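Local atomic coordinates of Hit-like protein involved in cell-cycle regulation (Bartonella henselae, PDB entry 3LB5), a protein that belongs to the histidine triad (HIT) family, probably binds nucleotides as its HINT relatives do, and may take part in cell-cycle regulation. Residues B[41-46]-B[149-154]; B[52-57]-B[66-71]; B[109-114]-B[122-127]. One frame throughout, in Å; residues are numbered along the deposited sequence.

Contact 1: residues B[41-46]-B[149-154]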
loop_
_atom_site.group_PDB
_atom_site.type_symbol
_atom_site.label_atom_id
_atom_site.label_comp_id
_atom_site.label_asym_id
_atom_site.label_seq_id
_atom_site.Cartn_x
_atom_site.Cartn_y
_atom_site.Cartn_z
ATOM N N PRO B 41 -17.214 -18.562 -2.983
ATOM C CA PRO B 41 -17.085 -18.354 -1.540
ATOM C C PRO B 41 -15.803 -17.607 -1.182
ATOM O O PRO B 41 -14.872 -17.518 -2.004
ATOM C CB PRO B 41 -17.041 -19.776 -0.971
ATOM C CG PRO B 41 -16.483 -20.620 -2.094
ATOM C CD PRO B 41 -16.844 -19.936 -3.380
ATOM N N SER B 42 -15.806 -17.035 0.025
ATOM C CA SER B 42 -14.632 -16.412 0.610
ATOM C C SER B 42 -14.639 -16.651 2.123
ATOM O O SER B 42 -15.658 -17.066 2.707
ATOM C CB SER B 42 -14.537 -14.922 0.265
ATOM O OG SER B 42 -15.792 -14.249 0.388
ATOM N N VAL B 43 -13.493 -16.419 2.749
ATOM C CA VAL B 43 -13.406 -16.502 4.187
ATOM C C VAL B 43 -13.223 -15.059 4.617
ATOM O O VAL B 43 -12.113 -14.524 4.593
ATOM C CB VAL B 43 -12.230 -17.408 4.654
ATOM C CG1 VAL B 43 -12.205 -17.490 6.176
ATOM C CG2 VAL B 43 -12.366 -18.795 4.052
ATOM N N ARG B 44 -14.337 -14.426 4.956
ATOM C CA ARG B 44 -14.349 -13.003 5.237
ATOM C C ARG B 44 -14.051 -12.756 6.715
ATOM O O ARG B 44 -14.559 -13.464 7.577
ATOM C CB ARG B 44 -15.718 -12.421 4.881
ATOM C CG ARG B 44 -16.116 -12.659 3.422
ATOM C CD ARG B 44 -17.379 -11.891 3.023
ATOM N NE ARG B 44 -17.705 -12.209 1.633
ATOM C CZ ARG B 44 -18.568 -11.542 0.876
ATOM N NH1 ARG B 44 -19.239 -10.495 1.355
ATOM N NH2 ARG B 44 -18.770 -11.933 -0.369
ATOM N N VAL B 45 -13.220 -11.757 6.991
ATOM C CA VAL B 45 -12.911 -11.373 8.362
ATOM C C VAL B 45 -13.626 -10.078 8.780
ATOM O O VAL B 45 -13.880 -9.866 9.956
ATOM C CB VAL B 45 -11.380 -11.280 8.625
ATOM C CG1 VAL B 45 -10.715 -12.638 8.405
ATOM C CG2 VAL B 45 -10.704 -10.245 7.746
ATOM N N TYR B 46 -13.958 -9.230 7.819
ATOM C CA TYR B 46 -14.562 -7.930 8.106
ATOM C C TYR B 46 -15.261 -7.445 6.843
ATOM O O TYR B 46 -14.844 -7.763 5.724
ATOM C CB TYR B 46 -13.491 -6.910 8.580
ATOM C CG TYR B 46 -13.965 -5.461 8.677
ATOM C CD1 TYR B 46 -14.717 -5.027 9.761
ATOM C CD2 TYR B 46 -13.646 -4.531 7.684
ATOM C CE1 TYR B 46 -15.165 -3.705 9.856
ATOM C CE2 TYR B 46 -14.097 -3.199 7.762
ATOM C CZ TYR B 46 -14.855 -2.800 8.857
ATOM O OH TYR B 46 -15.305 -1.494 8.966
ATOM N N ILE B 149 -8.432 -24.320 7.408
ATOM C CA ILE B 149 -7.296 -23.600 8.008
ATOM C C ILE B 149 -7.423 -22.070 7.914
ATOM O O ILE B 149 -7.111 -21.360 8.871
ATOM C CB ILE B 149 -5.927 -24.073 7.452
ATOM C CG1 ILE B 149 -5.682 -25.551 7.813
ATOM C CG2 ILE B 149 -4.778 -23.188 7.993
ATOM C CD1 ILE B 149 -4.341 -26.115 7.310
ATOM N N LEU B 150 -7.891 -21.572 6.766
ATOM C CA LEU B 150 -8.134 -20.141 6.590
ATOM C C LEU B 150 -9.126 -19.622 7.616
ATOM O O LEU B 150 -8.981 -18.495 8.106
ATOM C CB LEU B 150 -8.655 -19.839 5.177
ATOM C CG LEU B 150 -7.682 -20.184 4.055
ATOM C CD1 LEU B 150 -8.354 -19.954 2.719
ATOM C CD2 LEU B 150 -6.400 -19.348 4.214
ATOM N N GLU B 151 -10.137 -20.445 7.916
ATOM C CA GLU B 151 -11.174 -20.131 8.914
ATOM C C GLU B 151 -10.640 -19.984 10.337
ATOM O O GLU B 151 -11.004 -19.046 11.048
ATOM C CB GLU B 151 -12.284 -21.195 8.905
ATOM C CG GLU B 151 -13.287 -21.056 7.776
ATOM C CD GLU B 151 -14.211 -19.838 7.915
ATOM O OE1 GLU B 151 -14.225 -19.162 8.973
ATOM O OE2 GLU B 151 -14.930 -19.546 6.941
ATOM N N GLU B 152 -9.793 -20.920 10.759
ATOM C CA GLU B 152 -9.150 -20.825 12.063
ATOM C C GLU B 152 -8.335 -19.526 12.161
ATOM O O GLU B 152 -8.334 -18.864 13.197
ATOM C CB GLU B 152 -8.312 -22.081 12.326
ATOM C CG GLU B 152 -6.956 -21.859 12.969
ATOM C CD GLU B 152 -5.973 -22.969 12.622
ATOM O OE1 GLU B 152 -4.773 -22.659 12.458
ATOM O OE2 GLU B 152 -6.400 -24.141 12.488
ATOM N N ASN B 153 -7.683 -19.150 11.065
ATOM C CA ASN B 153 -6.934 -17.895 11.008
ATOM C C ASN B 153 -7.849 -16.674 10.990
ATOM O O ASN B 153 -7.554 -15.655 11.640
ATOM C CB ASN B 153 -5.947 -17.902 9.833
ATOM C CG ASN B 153 -4.802 -18.884 10.041
ATOM O OD1 ASN B 153 -4.525 -19.275 11.164
ATOM N ND2 ASN B 153 -4.131 -19.268 8.970
ATOM N N ALA B 154 -8.967 -16.793 10.275
ATOM C CA ALA B 154 -9.985 -15.735 10.234
ATOM C C ALA B 154 -10.559 -15.422 11.619
ATOM O O ALA B 154 -10.735 -14.260 11.980
ATOM C CB ALA B 154 -11.116 -16.110 9.266
#
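Leu150 is the first residue of the helical segment 149-154 to meet the chain at 41-46, its CB lying 4.0 Å from Val43 CG2 in a purely aliphatic touch. The backbone oxygen of Leu150 also borders this valine, but it is already engaged in the helix by Ala154 N at 2.8 Å, so the methyl merely lies beside it. Glu151 follows and curls back: the bend in its chain at chi2, -70°, brings the carboxylate to the valine, with OE2 3.5 Å from Val43 CG1. That methyl lies against the carboxylate itself, its CD and OE2, without a hydrogen bond, while OE1 keeps a long, weak ion pair with Arg158. Ala154, one turn beyond Leu150, sets its CB between two valines, 3.6 Å from Val43 CG1 and 3.6 Å from Val45 CG1. Its lone methyl suits a place where helix and extended chain come close, the CA atoms of Val45 and Ala154 being only 5.6 Å apart. Val43 can meet all three helix residues because CG1 stands anti to its backbone N (chi1 -179°), putting that methyl by Glu151 and Ala154, while CG2 reaches Leu150 and also borders the Glu151 carboxylate. Arg44, between the valines, turns away; its NE donates to Ser42 OG and its NH1 forms a salt bridge with Glu47. At Val45 and Tyr46, both opposite Ala53, a classic beta bulge breaks the regular pairing. Helix 147-160 thus packs on the edge of the sheet formed by strand 44-47, where Met55 of strand 51-55 touches both valines and Ile94 of helix 81-101 packs on Val45.

Contact 2: residues B[52-57]-B[66-71]; sequences IAFMDI and LVIPKK
Ile52 to Met55 and Leu66 to Pro69 run antiparallel, their axes 4.8 Å apart at closest and their directions 149° apart, as the two arms of a beta hairpin in the central sheet of the HIT fold. Ile52 with Ile68 and Phe54 with Leu66 are hydrogen-bonded pairs; the straightest of their four bonds joins Leu66 N to Phe54 O at 2.8 Å. Ala53 and Val67 form the non-hydrogen-bonded pair between them, and put their compact apolar side chains on the face covered by helix 81-101, where Ala53 CB meets Val67 CG2 at 3.9 Å. The other face is bulkier. Phe54 CG sits between its backbone N and carbonyl carbon (chi1 61°), a torsion that swings the ring across the neighbouring strand. There Leu66 CB lies over one ring face, 4.1 Å from the centroid in a CH-pi contact, and Ile68 CD1 approaches Phe54 CE2 obliquely at 3.7 Å. Leucine and beta-branched isoleucine suit this layer, which Phe32 and Leu35 of helix 31-36 cover. Past the strand end, Asp56 lays OD2 against Leu66 CD2 while its OD1 accepts from Met58 N, and the next backbone N, that of Ile57, donates to a bound unknown ligand, probably from the crystallisation liquor. At the other end Lys70 sends its extended chain across Ile52 at about a right angle, with NZ in a salt bridge to Glu47 and CE resting 3.6 Å from Ile52 CG1.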
loop_
_atom_site.group_PDB
_atom_site.type_symbol
_atom_site.label_atom_id
_atom_site.label_comp_id
_atom_site.label_asym_id
_atom_site.label_seq_id
_atom_site.Cartn_x
_atom_site.Cartn_y
_atom_site.Cartn_z
ATOM N N ILE B 52 -14.645 -5.347 1.712
ATOM C CA ILE B 52 -14.618 -6.685 2.226
ATOM C C ILE B 52 -13.176 -7.012 2.489
ATOM O O ILE B 52 -12.327 -6.722 1.663
ATOM C CB ILE B 52 -15.165 -7.714 1.224
ATOM C CG1 ILE B 52 -16.581 -7.352 0.763
ATOM C CG2 ILE B 52 -15.196 -9.088 1.878
ATOM C CD1 ILE B 52 -17.033 -8.189 -0.443
ATOM N N ALA B 53 -12.917 -7.602 3.653
ATOM C CA ALA B 53 -11.597 -8.127 3.984
ATOM C C ALA B 53 -11.717 -9.619 4.142
ATOM O O ALA B 53 -12.621 -10.106 4.827
ATOM C CB ALA B 53 -11.038 -7.475 5.275
ATOM N N PHE B 54 -10.792 -10.353 3.530
ATOM C CA PHE B 54 -10.944 -11.788 3.415
ATOM C C PHE B 54 -9.562 -12.439 3.290
ATOM O O PHE B 54 -8.580 -11.783 2.956
ATOM C CB PHE B 54 -11.869 -12.152 2.227
ATOM C CG PHE B 54 -11.350 -11.690 0.880
ATOM C CD1 PHE B 54 -10.620 -12.566 0.060
ATOM C CD2 PHE B 54 -11.603 -10.391 0.421
ATOM C CE1 PHE B 54 -10.136 -12.156 -1.207
ATOM C CE2 PHE B 54 -11.114 -9.964 -0.850
ATOM C CZ PHE B 54 -10.376 -10.859 -1.664
ATOM N N MET B 55 -9.502 -13.713 3.629
ATOM C CA MET B 55 -8.248 -14.440 3.653
ATOM C C MET B 55 -7.738 -14.699 2.244
ATOM O O MET B 55 -8.502 -15.122 1.362
ATOM C CB MET B 55 -8.422 -15.764 4.411
ATOM C CG MET B 55 -8.990 -15.616 5.841
ATOM S SD MET B 55 -8.167 -14.334 6.806
ATOM C CE MET B 55 -6.536 -15.093 6.932
ATOM N N ASP B 56 -6.447 -14.439 2.033
ATOM C CA ASP B 56 -5.781 -14.867 0.809
ATOM C C ASP B 56 -5.656 -16.397 0.836
ATOM O O ASP B 56 -5.175 -16.957 1.826
ATOM C CB ASP B 56 -4.384 -14.219 0.726
ATOM C CG ASP B 56 -3.745 -14.349 -0.658
ATOM O OD1 ASP B 56 -3.871 -15.411 -1.304
ATOM O OD2 ASP B 56 -3.098 -13.384 -1.113
ATOM N N ILE B 57 -6.089 -17.077 -0.232
ATOM C CA ILE B 57 -6.039 -18.549 -0.286
ATOM C C ILE B 57 -4.662 -19.133 -0.641
ATOM O O ILE B 57 -4.455 -20.345 -0.531
ATOM C CB ILE B 57 -7.136 -19.183 -1.209
ATOM C CG1 ILE B 57 -6.904 -18.840 -2.689
ATOM C CG2 ILE B 57 -8.563 -18.813 -0.698
ATOM C CD1 ILE B 57 -7.858 -19.547 -3.634
ATOM N N LEU B 66 -6.561 -9.906 2.471
ATOM C CA LEU B 66 -6.763 -8.975 1.374
ATOM C C LEU B 66 -7.898 -8.015 1.719
ATOM O O LEU B 66 -8.901 -8.418 2.321
ATOM C CB LEU B 66 -7.104 -9.735 0.088
ATOM C CG LEU B 66 -6.092 -10.785 -0.348
ATOM C CD1 LEU B 66 -6.522 -11.438 -1.660
ATOM C CD2 LEU B 66 -4.738 -10.142 -0.494
ATOM N N VAL B 67 -7.751 -6.755 1.327
ATOM C CA VAL B 67 -8.855 -5.784 1.516
ATOM C C VAL B 67 -9.240 -5.243 0.139
ATOM O O VAL B 67 -8.362 -4.789 -0.615
ATOM C CB VAL B 67 -8.430 -4.613 2.406
ATOM C CG1 VAL B 67 -9.478 -3.467 2.371
ATOM C CG2 VAL B 67 -8.237 -5.086 3.861
ATOM N N ILE B 68 -10.534 -5.337 -0.196
ATOM C CA ILE B 68 -11.025 -4.824 -1.495
ATOM C C ILE B 68 -12.181 -3.847 -1.319
ATOM O O ILE B 68 -12.999 -4.016 -0.402
ATOM C CB ILE B 68 -11.501 -5.966 -2.485
ATOM C CG1 ILE B 68 -12.704 -6.748 -1.931
ATOM C CG2 ILE B 68 -10.351 -6.894 -2.910
ATOM C CD1 ILE B 68 -13.249 -7.811 -2.967
ATOM N N PRO B 69 -12.299 -2.861 -2.239
ATOM C CA PRO B 69 -13.549 -2.113 -2.317
ATOM C C PRO B 69 -14.670 -2.999 -2.914
ATOM O O PRO B 69 -14.413 -3.899 -3.708
ATOM C CB PRO B 69 -13.199 -0.972 -3.270
ATOM C CG PRO B 69 -12.166 -1.608 -4.207
ATOM C CD PRO B 69 -11.375 -2.525 -3.347
ATOM N N LYS B 70 -15.909 -2.724 -2.547
ATOM C CA LYS B 70 -17.030 -3.397 -3.172
ATOM C C LYS B 70 -17.292 -2.705 -4.516
ATOM O O LYS B 70 -17.847 -3.316 -5.451
ATOM C CB LYS B 70 -18.253 -3.306 -2.261
ATOM C CG LYS B 70 -18.194 -4.251 -1.067
ATOM C CD LYS B 70 -19.471 -4.138 -0.244
ATOM C CE LYS B 70 -19.569 -5.289 0.765
ATOM N NZ LYS B 70 -20.734 -5.175 1.686
ATOM N N LYS B 71 -16.922 -1.427 -4.603
ATOM C CA LYS B 71 -17.046 -0.725 -5.871
ATOM C C LYS B 71 -15.866 -1.064 -6.775
ATOM O O LYS B 71 -14.718 -0.909 -6.373
ATOM C CB LYS B 71 -17.206 0.784 -5.684
ATOM C CG LYS B 71 -17.391 1.567 -7.016
ATOM C CD LYS B 71 -17.584 3.070 -6.757
ATOM C CE LYS B 71 -18.079 3.783 -8.001
ATOM N NZ LYS B 71 -17.023 3.800 -9.079
#

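Contact 3: residues B[109-114]-B[122-127]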
loop_
_atom_site.group_PDB
_atom_site.type_symbol
_atom_site.label_atom_id
_atom_site.label_comp_id
_atom_site.label_asym_id
_atom_site.label_seq_id
_atom_site.Cartn_x
_atom_site.Cartn_y
_atom_site.Cartn_z
ATOM N N VAL B 109 2.236 -3.914 3.924
ATOM C CA VAL B 109 1.080 -3.587 3.102
ATOM C C VAL B 109 1.586 -3.431 1.683
ATOM O O VAL B 109 2.544 -2.701 1.444
ATOM C CB VAL B 109 0.410 -2.274 3.578
ATOM C CG1 VAL B 109 -0.723 -1.838 2.640
ATOM C CG2 VAL B 109 -0.044 -2.424 5.047
ATOM N N MET B 110 0.949 -4.111 0.731
ATOM C CA MET B 110 1.341 -3.954 -0.669
ATOM C C MET B 110 0.131 -3.735 -1.542
ATOM O O MET B 110 -0.958 -4.254 -1.261
ATOM C CB MET B 110 2.098 -5.186 -1.184
ATOM C CG MET B 110 3.281 -5.559 -0.325
ATOM S SD MET B 110 4.261 -6.820 -1.129
ATOM C CE MET B 110 3.244 -8.286 -1.049
ATOM N N GLN B 111 0.323 -2.996 -2.623
ATOM C CA GLN B 111 -0.765 -2.792 -3.560
ATOM C C GLN B 111 -0.168 -2.743 -4.973
ATOM O O GLN B 111 0.740 -1.945 -5.247
ATOM C CB GLN B 111 -1.561 -1.536 -3.203
ATOM C CG GLN B 111 -2.879 -1.381 -4.039
ATOM C CD GLN B 111 -2.649 -0.693 -5.364
ATOM O OE1 GLN B 111 -1.868 0.253 -5.453
ATOM N NE2 GLN B 111 -3.295 -1.186 -6.416
ATOM N N PHE B 112 -0.660 -3.628 -5.832
ATOM C CA PHE B 112 -0.083 -3.824 -7.175
ATOM C C PHE B 112 -0.934 -3.321 -8.319
ATOM O O PHE B 112 -2.128 -3.636 -8.413
ATOM C CB PHE B 112 0.283 -5.292 -7.422
ATOM C CG PHE B 112 1.191 -5.881 -6.366
ATOM C CD1 PHE B 112 2.316 -5.190 -5.922
ATOM C CD2 PHE B 112 0.913 -7.124 -5.825
ATOM C CE1 PHE B 112 3.153 -5.730 -4.945
ATOM C CE2 PHE B 112 1.747 -7.683 -4.839
ATOM C CZ PHE B 112 2.871 -6.975 -4.401
ATOM N N ASN B 113 -0.313 -2.524 -9.186
ATOM C CA ASN B 113 -0.973 -1.984 -10.362
ATOM C C ASN B 113 -0.338 -2.471 -11.660
ATOM O O ASN B 113 0.751 -2.047 -12.011
ATOM C CB ASN B 113 -0.965 -0.451 -10.329
ATOM C CG ASN B 113 -1.552 0.091 -9.053
ATOM O OD1 ASN B 113 -2.772 0.182 -8.922
ATOM N ND2 ASN B 113 -0.697 0.412 -8.085
ATOM N N GLU B 114 -1.063 -3.342 -12.362
ATOM C CA GLU B 114 -0.698 -3.894 -13.680
ATOM C C GLU B 114 0.202 -5.127 -13.595
ATOM O O GLU B 114 0.796 -5.404 -12.546
ATOM C CB GLU B 114 -0.131 -2.841 -14.658
ATOM C CG GLU B 114 -1.004 -1.569 -14.854
ATOM C CD GLU B 114 -2.416 -1.856 -15.340
ATOM O OE1 GLU B 114 -2.631 -2.900 -15.999
ATOM O OE2 GLU B 114 -3.315 -1.025 -15.068
ATOM N N TYR B 122 -7.405 -8.367 -11.481
ATOM C CA TYR B 122 -7.582 -6.979 -11.904
ATOM C C TYR B 122 -8.788 -6.300 -11.271
ATOM O O TYR B 122 -9.647 -5.739 -11.945
ATOM C CB TYR B 122 -7.559 -6.880 -13.426
ATOM C CG TYR B 122 -6.166 -7.154 -13.913
ATOM C CD1 TYR B 122 -5.195 -6.163 -13.865
ATOM C CD2 TYR B 122 -5.796 -8.421 -14.345
ATOM C CE1 TYR B 122 -3.891 -6.417 -14.248
ATOM C CE2 TYR B 122 -4.482 -8.683 -14.756
ATOM C CZ TYR B 122 -3.545 -7.663 -14.698
ATOM O OH TYR B 122 -2.257 -7.886 -15.122
ATOM N N HIS B 123 -8.827 -6.407 -9.944
ATOM C CA HIS B 123 -9.697 -5.626 -9.083
ATOM C C HIS B 123 -8.825 -5.019 -7.954
ATOM O O HIS B 123 -7.897 -5.674 -7.467
ATOM C CB HIS B 123 -10.776 -6.543 -8.497
ATOM C CG HIS B 123 -11.778 -5.822 -7.658
ATOM N ND1 HIS B 123 -12.954 -5.329 -8.180
ATOM C CD2 HIS B 123 -11.766 -5.478 -6.348
ATOM C CE1 HIS B 123 -13.632 -4.713 -7.221
ATOM N NE2 HIS B 123 -12.942 -4.805 -6.095
ATOM N N LEU B 124 -9.092 -3.776 -7.555
ATOM C CA LEU B 124 -8.280 -3.117 -6.510
ATOM C C LEU B 124 -8.210 -3.975 -5.242
ATOM O O LEU B 124 -9.221 -4.324 -4.687
ATOM C CB LEU B 124 -8.813 -1.706 -6.172
ATOM C CG LEU B 124 -8.067 -0.885 -5.090
ATOM C CD1 LEU B 124 -6.556 -0.724 -5.371
ATOM C CD2 LEU B 124 -8.735 0.475 -4.908
ATOM N N HIS B 125 -7.012 -4.373 -4.835
ATOM C CA HIS B 125 -6.846 -5.034 -3.553
ATOM C C HIS B 125 -5.546 -4.636 -2.874
ATOM O O HIS B 125 -4.510 -4.519 -3.538
ATOM C CB HIS B 125 -6.945 -6.563 -3.678
ATOM C CG HIS B 125 -5.942 -7.179 -4.615
ATOM N ND1 HIS B 125 -5.992 -6.991 -5.979
ATOM C CD2 HIS B 125 -4.901 -8.022 -4.389
ATOM C CE1 HIS B 125 -5.006 -7.666 -6.556
ATOM N NE2 HIS B 125 -4.337 -8.313 -5.616
ATOM N N PHE B 126 -5.605 -4.447 -1.551
ATOM C CA PHE B 126 -4.407 -4.294 -0.705
ATOM C C PHE B 126 -4.083 -5.618 -0.011
ATOM O O PHE B 126 -4.975 -6.304 0.502
ATOM C CB PHE B 126 -4.612 -3.202 0.351
ATOM C CG PHE B 126 -4.561 -1.802 -0.201
ATOM C CD1 PHE B 126 -3.485 -0.978 0.087
ATOM C CD2 PHE B 126 -5.609 -1.296 -0.980
ATOM C CE1 PHE B 126 -3.430 0.326 -0.427
ATOM C CE2 PHE B 126 -5.573 0.017 -1.490
ATOM C CZ PHE B 126 -4.472 0.825 -1.207
ATOM N N HIS B 127 -2.809 -5.998 -0.051
ATOM C CA HIS B 127 -2.287 -7.109 0.741
ATOM C C HIS B 127 -1.907 -6.640 2.144
ATOM O O HIS B 127 -1.176 -5.635 2.306
ATOM C CB HIS B 127 -1.014 -7.680 0.088
ATOM C CG HIS B 127 -1.239 -8.278 -1.249
ATOM N ND1 HIS B 127 -1.638 -9.591 -1.411
ATOM C CD2 HIS B 127 -1.083 -7.769 -2.495
ATOM C CE1 HIS B 127 -1.742 -9.859 -2.703
ATOM N NE2 HIS B 127 -1.405 -8.773 -3.382
HETATM O O HOH W 1 -4.608 -3.894 -6.803
HETATM O O HOH W 2 -2.798 -5.475 -5.295
HETATM O O HOH W 3 -1.577 -4.998 -16.869
#
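Met110 and His127 are joined by a pair of backbone hydrogen bonds, Met110 N to His127 O at 3.1 Å and His127 N to Met110 O at 2.8 Å. Beyond them the antiparallel segments part and water takes over. One molecule accepts from Gln111 NE2 and His125 N and donates to Phe112 O; a second accepts from Phe112 N and donates to His125 O, so main-chain groups too far apart to pair directly still have partners.

Ring contacts lie on both sides of the pair. Gln111 CG stands over the centre of the Phe126 ring, 3.8 Å from the centroid, and Val109 CG1 meets that ring at its edge. On the side of His127, Phe112 CE2 comes within 3.6 Å of His127 NE2, the rings inclined at 49°, while His127 ND1 bonds to His64.

Within 109-114, Gln111 and Asn113 exchange amide hydrogen bonds, NE2 to OD1 and ND2 to OE1, and Asn113 ND2 also bonds to Ile107 O of the second subunit, whose strand continues the sheet.

His123, His125 and His127 make up the His-x-His-x-His motif of the family. The CB of His125 points away from 109-114, and ND1 donates to His123 O at 2.8 Å, nearly straight at 171°. That bond limits the ring's rotation and directs NE2 the other way, consistent with HIT enzymes, in which the middle histidine is the nucleophile.

The three contacts follow one another across a single antiparallel sheet. Contact 2 holds the middle, its centre about 11 Å from that of contact 1 and about 10 Å from that of contact 3, whereas the centres of contacts 1 and 3 lie about 19 Å apart. Probable backbone hydrogen bonds tie the series together: Val45 N to Ala53 O at 2.8 Å on one side, Val67 N to Phe126 O at 2.9 Å on the other. A further probable bond, Pro69 O to His123 NE2 at 2.9 Å, ties contact 2 to the histidine motif of contact 3. The bound unknown ligand lies about 4 Å from the side chain of Asp56 in contact 2, but about 7 Å from that of Leu150 and 8 Å from that of His127.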